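Gluconokinase (Sinorhizobium meliloti, PDB 3T61) probably catalyses the ATP-dependent phosphorylation of D-gluconate to 6-phospho-D-gluconate, as a member of the GntK/GntV family of gluconokinases. Local coordinates at residues 33-42 with 166-177; 110-119 with 151-162. One frame throughout, in Å; residues are numbered along the deposited sequence.

Contact 1: 33-42 with 166-177; sequences SVGEAIAEAC and LAEIVREALAGL
Helices 33-42 and 166-177 pack with their axes 9.8 Å apart at closest approach and crossed at -54°; the backbones come nearest at Val34 and Val170, CA to CA 6.0 Å. Ile38 fills the middle of the interface as a knob in the hole formed by Val170, Ala173, Leu174 and Leu177. With CG1 anti to its carbonyl carbon (chi1 -64°) and the second torsion at -78°, Ile38 turns CD1 toward Leu174 CD2 at 3.5 Å and Ala173 CB at 3.6 Å. The side chains of Ile38 and Leu174 run past each other in opposite directions, whereas Ile38 and Leu177 meet tip to tip, Ile38 CG2 lying 4.0 Å from Leu177 CD1. Leu174 is forked over the first helix: its CD1 rests 3.7 Å from Ala41 CB, and its CD2 also reaches the sulfur of Cys42. Next to Ile38 in the chain, Ala37 puts its CB against both methyls of Val170, the nearer being CG2 at 3.6 Å. At the N-terminal end, Val34 uses a single methyl, CG2, against Leu166 CD1 and Ile169 CG2, both at 4.0 Å; it lies alongside Leu166, pointing the other way, and stands crosswise to Ile169. Val34, Ile169, Ala173 and Leu177 also touch strand 113-118, so the helix after a probable P-loop packs beside helix 166-187 on one face of the parallel sheet. No hydrogen bond or salt bridge links the segments: mainly methyl groups, joined by the Cys42 sulfur, meet, and cohesion comes from shape fit and the exclusion of water.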
loop_
_atom_site.group_PDB
_atom_site.type_symbol
_atom_site.label_atom_id
_atom_site.label_comp_id
_atom_site.label_asym_id
_atom_site.label_seq_id
_atom_site.Cartn_x
_atom_site.Cartn_y
_atom_site.Cartn_z
ATOM N N SER A 33 8.478 -11.110 -7.935
ATOM C CA SER A 33 8.985 -11.725 -9.170
ATOM C C SER A 33 9.383 -13.188 -8.939
ATOM O O SER A 33 9.036 -14.077 -9.716
ATOM C CB SER A 33 10.193 -10.955 -9.707
ATOM O OG SER A 33 9.835 -9.630 -10.055
ATOM N N VAL A 34 10.117 -13.421 -7.858
ATOM C CA VAL A 34 10.568 -14.761 -7.523
ATOM C C VAL A 34 9.390 -15.632 -7.122
ATOM O O VAL A 34 9.283 -16.790 -7.543
ATOM C CB VAL A 34 11.581 -14.731 -6.360
ATOM C CG1 VAL A 34 11.972 -16.148 -5.981
ATOM C CG2 VAL A 34 12.807 -13.907 -6.751
ATOM N N GLY A 35 8.503 -15.056 -6.310
ATOM C CA GLY A 35 7.325 -15.776 -5.858
ATOM C C GLY A 35 6.459 -16.249 -7.011
ATOM O O GLY A 35 5.954 -17.374 -7.006
ATOM N N GLU A 36 6.286 -15.395 -8.012
ATOM C CA GLU A 36 5.464 -15.767 -9.148
ATOM C C GLU A 36 6.121 -16.876 -9.963
ATOM O O GLU A 36 5.456 -17.827 -10.365
ATOM C CB GLU A 36 5.171 -14.532 -10.003
ATOM C CG GLU A 36 4.381 -13.490 -9.221
ATOM C CD GLU A 36 4.149 -12.196 -9.971
ATOM O OE1 GLU A 36 5.135 -11.597 -10.455
ATOM O OE2 GLU A 36 2.976 -11.769 -10.062
ATOM N N ALA A 37 7.427 -16.770 -10.185
ATOM C CA ALA A 37 8.145 -17.795 -10.943
ATOM C C ALA A 37 8.075 -19.141 -10.206
ATOM O O ALA A 37 7.779 -20.159 -10.820
ATOM C CB ALA A 37 9.607 -17.367 -11.168
ATOM N N ILE A 38 8.341 -19.142 -8.899
ATOM C CA ILE A 38 8.270 -20.359 -8.092
ATOM C C ILE A 38 6.871 -20.984 -8.227
ATOM O O ILE A 38 6.731 -22.180 -8.499
ATOM C CB ILE A 38 8.488 -20.075 -6.575
ATOM C CG1 ILE A 38 9.894 -19.529 -6.308
ATOM C CG2 ILE A 38 8.230 -21.355 -5.768
ATOM C CD1 ILE A 38 10.985 -20.569 -6.305
ATOM N N ALA A 39 5.846 -20.161 -8.014
ATOM C CA ALA A 39 4.457 -20.605 -8.094
ATOM C C ALA A 39 4.135 -21.236 -9.444
ATOM O O ALA A 39 3.526 -22.303 -9.519
ATOM C CB ALA A 39 3.525 -19.440 -7.839
ATOM N N GLU A 40 4.540 -20.572 -10.516
ATOM C CA GLU A 40 4.261 -21.103 -11.831
ATOM C C GLU A 40 4.961 -22.447 -12.023
ATOM O O GLU A 40 4.364 -23.400 -12.522
ATOM C CB GLU A 40 4.704 -20.115 -12.901
ATOM C CG GLU A 40 4.324 -20.548 -14.291
ATOM C CD GLU A 40 4.521 -19.453 -15.316
ATOM O OE1 GLU A 40 5.655 -18.941 -15.430
ATOM O OE2 GLU A 40 3.540 -19.108 -16.007
ATOM N N ALA A 41 6.221 -22.528 -11.610
ATOM C CA ALA A 41 6.981 -23.762 -11.748
ATOM C C ALA A 41 6.363 -24.921 -10.963
ATOM O O ALA A 41 6.407 -26.063 -11.410
ATOM C CB ALA A 41 8.429 -23.538 -11.304
ATOM N N CYS A 42 5.775 -24.628 -9.806
ATOM C CA CYS A 42 5.176 -25.669 -8.966
ATOM C C CYS A 42 3.693 -25.934 -9.216
ATOM O O CYS A 42 3.115 -26.837 -8.616
ATOM C CB CYS A 42 5.351 -25.317 -7.487
ATOM S SG CYS A 42 7.044 -25.099 -6.947
ATOM N N LEU A 166 17.891 -13.036 -12.327
ATOM C CA LEU A 166 16.615 -13.504 -11.782
ATOM C C LEU A 166 16.377 -14.987 -12.059
ATOM O O LEU A 166 15.901 -15.720 -11.191
ATOM C CB LEU A 166 15.449 -12.695 -12.370
ATOM C CG LEU A 166 14.037 -13.203 -12.039
ATOM C CD1 LEU A 166 13.804 -13.170 -10.531
ATOM C CD2 LEU A 166 13.008 -12.340 -12.767
ATOM N N ALA A 167 16.706 -15.429 -13.267
ATOM C CA ALA A 167 16.510 -16.828 -13.638
ATOM C C ALA A 167 17.360 -17.753 -12.768
ATOM O O ALA A 167 16.993 -18.900 -12.533
ATOM C CB ALA A 167 16.850 -17.034 -15.117
ATOM N N GLU A 168 18.498 -17.249 -12.299
ATOM C CA GLU A 168 19.389 -18.030 -11.451
ATOM C C GLU A 168 18.838 -18.046 -10.039
ATOM O O GLU A 168 18.919 -19.063 -9.348
ATOM C CB GLU A 168 20.800 -17.429 -11.426
ATOM C CG GLU A 168 21.606 -17.585 -12.710
ATOM C CD GLU A 168 21.787 -19.033 -13.136
ATOM O OE1 GLU A 168 22.030 -19.912 -12.278
ATOM O OE2 GLU A 168 21.700 -19.294 -14.346
ATOM N N ILE A 169 18.294 -16.914 -9.602
ATOM C CA ILE A 169 17.728 -16.833 -8.262
ATOM C C ILE A 169 16.584 -17.840 -8.129
ATOM O O ILE A 169 16.450 -18.517 -7.110
ATOM C CB ILE A 169 17.185 -15.416 -7.951
ATOM C CG1 ILE A 169 18.329 -14.398 -7.925
ATOM C CG2 ILE A 169 16.479 -15.412 -6.600
ATOM C CD1 ILE A 169 17.847 -12.948 -7.895
ATOM N N VAL A 170 15.769 -17.947 -9.170
ATOM C CA VAL A 170 14.641 -18.870 -9.152
ATOM C C VAL A 170 15.084 -20.333 -9.184
ATOM O O VAL A 170 14.599 -21.156 -8.395
ATOM C CB VAL A 170 13.694 -18.573 -10.326
ATOM C CG1 VAL A 170 12.660 -19.663 -10.457
ATOM C CG2 VAL A 170 13.029 -17.216 -10.106
ATOM N N ARG A 171 16.012 -20.653 -10.084
ATOM C CA ARG A 171 16.522 -22.019 -10.199
ATOM C C ARG A 171 17.097 -22.458 -8.861
ATOM O O ARG A 171 16.866 -23.585 -8.425
ATOM C CB ARG A 171 17.604 -22.110 -11.281
ATOM C CG ARG A 171 18.233 -23.495 -11.411
ATOM C CD ARG A 171 19.424 -23.481 -12.372
ATOM N NE ARG A 171 20.436 -22.509 -11.963
ATOM C CZ ARG A 171 21.272 -22.667 -10.940
ATOM N NH1 ARG A 171 21.233 -23.772 -10.209
ATOM N NH2 ARG A 171 22.130 -21.700 -10.632
ATOM N N GLU A 172 17.832 -21.565 -8.201
ATOM C CA GLU A 172 18.422 -21.891 -6.905
ATOM C C GLU A 172 17.378 -22.044 -5.795
ATOM O O GLU A 172 17.498 -22.918 -4.933
ATOM C CB GLU A 172 19.461 -20.834 -6.512
ATOM C CG GLU A 172 20.713 -20.868 -7.383
ATOM C CD GLU A 172 21.510 -19.588 -7.321
ATOM O OE1 GLU A 172 21.707 -19.066 -6.210
ATOM O OE2 GLU A 172 21.954 -19.110 -8.391
ATOM N N ALA A 173 16.356 -21.194 -5.805
ATOM C CA ALA A 173 15.309 -21.275 -4.785
ATOM C C ALA A 173 14.588 -22.620 -4.925
ATOM O O ALA A 173 14.314 -23.290 -3.937
ATOM C CB ALA A 173 14.322 -20.119 -4.953
ATOM N N LEU A 174 14.310 -23.009 -6.165
ATOM C CA LEU A 174 13.629 -24.259 -6.449
ATOM C C LEU A 174 14.487 -25.461 -6.068
ATOM O O LEU A 174 13.972 -26.466 -5.568
ATOM C CB LEU A 174 13.238 -24.311 -7.932
ATOM C CG LEU A 174 12.076 -23.384 -8.330
ATOM C CD1 LEU A 174 11.847 -23.417 -9.846
ATOM C CD2 LEU A 174 10.809 -23.823 -7.594
ATOM N N ALA A 175 15.796 -25.360 -6.286
ATOM C CA ALA A 175 16.689 -26.458 -5.933
ATOM C C ALA A 175 16.705 -26.583 -4.414
ATOM O O ALA A 175 16.700 -27.690 -3.877
ATOM C CB ALA A 175 18.109 -26.201 -6.466
ATOM N N GLY A 176 16.732 -25.451 -3.723
ATOM C CA GLY A 176 16.721 -25.485 -2.271
ATOM C C GLY A 176 15.418 -26.100 -1.765
ATOM O O GLY A 176 15.405 -26.866 -0.791
ATOM N N LEU A 177 14.312 -25.773 -2.431
ATOM C CA LEU A 177 13.009 -26.311 -2.047
ATOM C C LEU A 177 12.951 -27.807 -2.346
ATOM O O LEU A 177 12.341 -28.570 -1.601
ATOM C CB LEU A 177 11.882 -25.578 -2.793
ATOM C CG LEU A 177 11.622 -24.134 -2.344
ATOM C CD1 LEU A 177 10.734 -23.414 -3.348
ATOM C CD2 LEU A 177 10.973 -24.148 -0.969
#

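Contact 2: 110-119 with 151-162; sequences GGLAFVFLHG and PRGEVRTVAVDV
Strands 113-118 and 157-161 run parallel, joined by a ladder of backbone hydrogen bonds in which Phe114, Phe116 and His118 each use both N and O. Phe114 N begins it on Arg156 O, and Val162 N closes it on His118 O at 3.0 Å. The shortest rung is Phe116 N to Val158 O, 2.7 Å.

A side-chain bond extends the ladder at its start: Arg156 NE donates to Leu112 O at 3.0 Å, from above the carbonyl plane and with a bent N-H...O angle of 148°. Gly110 CA lies over one face of that guanidinium. One water bridges Leu112 O and Val155 O, giving Leu112 O a second donor.

The aromatic contacts gather on the face bearing Phe116 and His118. Pro151 presents its CG-CD edge to one face of the Phe116 ring, CD standing over the centre, 3.6 Å from the centroid (CH-pi); Phe116 CG is anti to the backbone N (chi1 174°), which sets the ring there, and His118 CB backs the opposite face. The His118 ring lies between Asp161 CA on one face and Arg152 on the other, with Arg152 NH1 3.5 Å from His118 CE1. The ring and guanidinium planes are 51° apart, and Arg152 is salt-bridged to Asp150.

On the other face, Leu117 CB meets Val162 CG1 at 4.0 Å. There Val115, Leu117 and Val160 pack beneath helix 166-187, while Phe114 and Pro151 touch Arg101 of helix 98-106 on the reverse side. Strand 113-118 also bonds to strand 21-24, leaving 157-161 outermost in a parallel sheet whose order, 2-3-1-4-5, is consistent with the P-loop kinase fold.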
loop_
_atom_site.group_PDB
_atom_site.type_symbol
_atom_site.label_atom_id
_atom_site.label_comp_id
_atom_site.label_asym_id
_atom_site.label_seq_id
_atom_site.Cartn_x
_atom_site.Cartn_y
_atom_site.Cartn_z
ATOM N N GLY A 110 4.992 -27.748 10.754
ATOM C CA GLY A 110 5.875 -28.664 10.055
ATOM C C GLY A 110 5.644 -28.747 8.556
ATOM O O GLY A 110 6.070 -29.713 7.917
ATOM N N GLY A 111 4.980 -27.746 7.981
ATOM C CA GLY A 111 4.723 -27.777 6.550
ATOM C C GLY A 111 4.975 -26.484 5.787
ATOM O O GLY A 111 4.607 -26.385 4.619
ATOM N N LEU A 112 5.609 -25.500 6.416
ATOM C CA LEU A 112 5.862 -24.224 5.744
ATOM C C LEU A 112 7.335 -23.957 5.390
ATOM O O LEU A 112 8.215 -24.038 6.249
ATOM C CB LEU A 112 5.332 -23.069 6.606
ATOM C CG LEU A 112 5.427 -21.661 6.007
ATOM C CD1 LEU A 112 4.563 -21.594 4.756
ATOM C CD2 LEU A 112 4.997 -20.607 7.039
ATOM N N ALA A 113 7.582 -23.623 4.125
ATOM C CA ALA A 113 8.928 -23.316 3.637
ATOM C C ALA A 113 9.101 -21.824 3.342
ATOM O O ALA A 113 8.192 -21.164 2.829
ATOM C CB ALA A 113 9.232 -24.123 2.378
ATOM N N PHE A 114 10.281 -21.307 3.664
ATOM C CA PHE A 114 10.613 -19.907 3.437
ATOM C C PHE A 114 11.791 -19.782 2.467
ATOM O O PHE A 114 12.778 -20.504 2.594
ATOM C CB PHE A 114 11.020 -19.243 4.752
ATOM C CG PHE A 114 9.868 -18.844 5.634
ATOM C CD1 PHE A 114 9.265 -17.597 5.493
ATOM C CD2 PHE A 114 9.419 -19.697 6.639
ATOM C CE1 PHE A 114 8.238 -17.192 6.353
ATOM C CE2 PHE A 114 8.390 -19.305 7.505
ATOM C CZ PHE A 114 7.798 -18.048 7.360
ATOM N N VAL A 115 11.671 -18.868 1.506
ATOM C CA VAL A 115 12.734 -18.565 0.545
ATOM C C VAL A 115 13.159 -17.125 0.927
ATOM O O VAL A 115 12.391 -16.172 0.767
ATOM C CB VAL A 115 12.210 -18.639 -0.919
ATOM C CG1 VAL A 115 13.239 -18.082 -1.890
ATOM C CG2 VAL A 115 11.904 -20.094 -1.290
ATOM N N PHE A 116 14.363 -16.997 1.488
ATOM C CA PHE A 116 14.911 -15.715 1.938
ATOM C C PHE A 116 15.789 -15.030 0.882
ATOM O O PHE A 116 16.917 -15.449 0.630
ATOM C CB PHE A 116 15.709 -15.937 3.234
ATOM C CG PHE A 116 16.455 -14.715 3.733
ATOM C CD1 PHE A 116 15.852 -13.455 3.720
ATOM C CD2 PHE A 116 17.755 -14.835 4.241
ATOM C CE1 PHE A 116 16.524 -12.331 4.213
ATOM C CE2 PHE A 116 18.443 -13.716 4.739
ATOM C CZ PHE A 116 17.828 -12.458 4.724
ATOM N N LEU A 117 15.250 -13.983 0.260
ATOM C CA LEU A 117 15.983 -13.221 -0.748
ATOM C C LEU A 117 16.764 -12.165 0.018
ATOM O O LEU A 117 16.178 -11.404 0.775
ATOM C CB LEU A 117 15.015 -12.544 -1.714
ATOM C CG LEU A 117 14.071 -13.464 -2.483
ATOM C CD1 LEU A 117 13.135 -12.614 -3.324
ATOM C CD2 LEU A 117 14.872 -14.467 -3.348
ATOM N N HIS A 118 18.075 -12.105 -0.192
ATOM C CA HIS A 118 18.896 -11.155 0.542
ATOM C C HIS A 118 20.080 -10.556 -0.239
ATOM O O HIS A 118 20.614 -11.146 -1.190
ATOM C CB HIS A 118 19.424 -11.838 1.801
ATOM C CG HIS A 118 20.390 -12.942 1.511
ATOM N ND1 HIS A 118 21.757 -12.767 1.567
ATOM C CD2 HIS A 118 20.192 -14.211 1.076
ATOM C CE1 HIS A 118 22.358 -13.878 1.180
ATOM N NE2 HIS A 118 21.433 -14.771 0.873
ATOM N N GLY A 119 20.484 -9.372 0.207
ATOM C CA GLY A 119 21.594 -8.670 -0.403
ATOM C C GLY A 119 21.902 -7.498 0.499
ATOM O O GLY A 119 21.119 -7.194 1.401
ATOM N N PRO A 151 16.821 -15.086 8.996
ATOM C CA PRO A 151 16.153 -16.381 9.173
ATOM C C PRO A 151 17.035 -17.613 9.011
ATOM O O PRO A 151 16.642 -18.707 9.401
ATOM C CB PRO A 151 15.062 -16.340 8.120
ATOM C CG PRO A 151 15.771 -15.642 6.983
ATOM C CD PRO A 151 16.485 -14.497 7.686
ATOM N N ARG A 152 18.217 -17.444 8.433
ATOM C CA ARG A 152 19.106 -18.575 8.219
ATOM C C ARG A 152 19.321 -19.384 9.486
ATOM O O ARG A 152 19.568 -18.843 10.565
ATOM C CB ARG A 152 20.431 -18.096 7.615
ATOM C CG ARG A 152 20.268 -17.814 6.125
ATOM C CD ARG A 152 21.469 -17.172 5.484
ATOM N NE ARG A 152 21.689 -15.812 5.955
ATOM C CZ ARG A 152 22.485 -14.940 5.343
ATOM N NH1 ARG A 152 23.127 -15.298 4.235
ATOM N NH2 ARG A 152 22.642 -13.720 5.839
ATOM N N GLY A 153 19.194 -20.695 9.349
ATOM C CA GLY A 153 19.343 -21.558 10.502
ATOM C C GLY A 153 17.976 -22.099 10.876
ATOM O O GLY A 153 17.846 -23.264 11.251
ATOM N N GLU A 154 16.955 -21.249 10.764
ATOM C CA GLU A 154 15.589 -21.652 11.076
ATOM C C GLU A 154 15.195 -22.788 10.142
ATOM O O GLU A 154 15.779 -22.952 9.072
ATOM C CB GLU A 154 14.633 -20.457 10.926
ATOM C CG GLU A 154 14.823 -19.398 12.012
ATOM C CD GLU A 154 14.068 -18.108 11.742
ATOM O OE1 GLU A 154 13.025 -18.157 11.057
ATOM O OE2 GLU A 154 14.509 -17.045 12.233
ATOM N N VAL A 155 14.200 -23.569 10.551
ATOM C CA VAL A 155 13.744 -24.715 9.774
ATOM C C VAL A 155 13.195 -24.421 8.386
ATOM O O VAL A 155 12.640 -23.357 8.137
ATOM C CB VAL A 155 12.677 -25.514 10.562
ATOM C CG1 VAL A 155 13.288 -26.055 11.837
ATOM C CG2 VAL A 155 11.470 -24.624 10.880
ATOM N N ARG A 156 13.359 -25.391 7.492
ATOM C CA ARG A 156 12.876 -25.315 6.116
ATOM C C ARG A 156 13.013 -23.926 5.485
ATOM O O ARG A 156 12.052 -23.379 4.931
ATOM C CB ARG A 156 11.412 -25.780 6.068
ATOM C CG ARG A 156 11.195 -27.223 6.554
ATOM C CD ARG A 156 9.716 -27.607 6.539
ATOM N NE ARG A 156 8.924 -26.732 7.405
ATOM C CZ ARG A 156 8.897 -26.807 8.734
ATOM N NH1 ARG A 156 9.613 -27.726 9.364
ATOM N NH2 ARG A 156 8.168 -25.949 9.435
ATOM N N THR A 157 14.224 -23.378 5.556
ATOM C CA THR A 157 14.530 -22.061 5.012
ATOM C C THR A 157 15.648 -22.125 3.968
ATOM O O THR A 157 16.731 -22.648 4.232
ATOM C CB THR A 157 14.967 -21.094 6.133
ATOM O OG1 THR A 157 13.956 -21.053 7.147
ATOM C CG2 THR A 157 15.180 -19.689 5.584
ATOM N N VAL A 158 15.371 -21.587 2.786
ATOM C CA VAL A 158 16.331 -21.542 1.694
ATOM C C VAL A 158 16.701 -20.071 1.471
ATOM O O VAL A 158 15.825 -19.224 1.243
ATOM C CB VAL A 158 15.721 -22.116 0.398
ATOM C CG1 VAL A 158 16.740 -22.099 -0.731
ATOM C CG2 VAL A 158 15.232 -23.525 0.646
ATOM N N ALA A 159 17.993 -19.765 1.562
ATOM C CA ALA A 159 18.472 -18.399 1.375
ATOM C C ALA A 159 19.096 -18.258 -0.000
ATOM O O ALA A 159 19.834 -19.142 -0.447
ATOM C CB ALA A 159 19.495 -18.036 2.458
ATOM N N VAL A 160 18.789 -17.156 -0.678
ATOM C CA VAL A 160 19.336 -16.914 -2.013
ATOM C C VAL A 160 19.766 -15.458 -2.134
ATOM O O VAL A 160 18.984 -14.553 -1.836
ATOM C CB VAL A 160 18.301 -17.213 -3.110
ATOM C CG1 VAL A 160 18.957 -17.092 -4.489
ATOM C CG2 VAL A 160 17.722 -18.603 -2.915
ATOM N N ASP A 161 21.013 -15.238 -2.557
ATOM C CA ASP A 161 21.538 -13.882 -2.714
ATOM C C ASP A 161 20.969 -13.320 -4.010
ATOM O O ASP A 161 20.815 -14.041 -4.983
ATOM C CB ASP A 161 23.070 -13.904 -2.769
ATOM C CG ASP A 161 23.680 -12.553 -2.467
ATOM O OD1 ASP A 161 23.570 -11.643 -3.310
ATOM O OD2 ASP A 161 24.258 -12.395 -1.373
ATOM N N VAL A 162 20.654 -12.031 -4.028
ATOM C CA VAL A 162 20.055 -11.428 -5.217
ATOM C C VAL A 162 21.018 -10.812 -6.236
ATOM O O VAL A 162 20.590 -10.367 -7.305
ATOM C CB VAL A 162 19.013 -10.356 -4.813
ATOM C CG1 VAL A 162 17.961 -10.975 -3.922
ATOM C CG2 VAL A 162 19.702 -9.206 -4.119
HETATM O O HOH W 1 6.502 -25.621 12.125
HETATM O O HOH W 2 9.740 -22.817 8.046
#

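From the N terminus, strand 21-24 runs through a glycine-rich loop, consistent with a P-loop, into helix 31-42, which supplies the first half of contact 1. The chain then builds much of the fold before strand 113-118 opens contact 2, which closes when strand 157-161 pairs beside it; 31 residues, largely helical, separate segments 110-119 and 151-162. Helix 166-187 follows directly and returns to helix 31-42, closing contact 1 over a loop of 123 residues in which contact 2 is nested. The two meet at several points, among them Ile169 and Val34 on Leu117 and Gly176 on Val158, tying both helices to strand 113-118 and helix 166-187 to the outermost strand 157-161 as well.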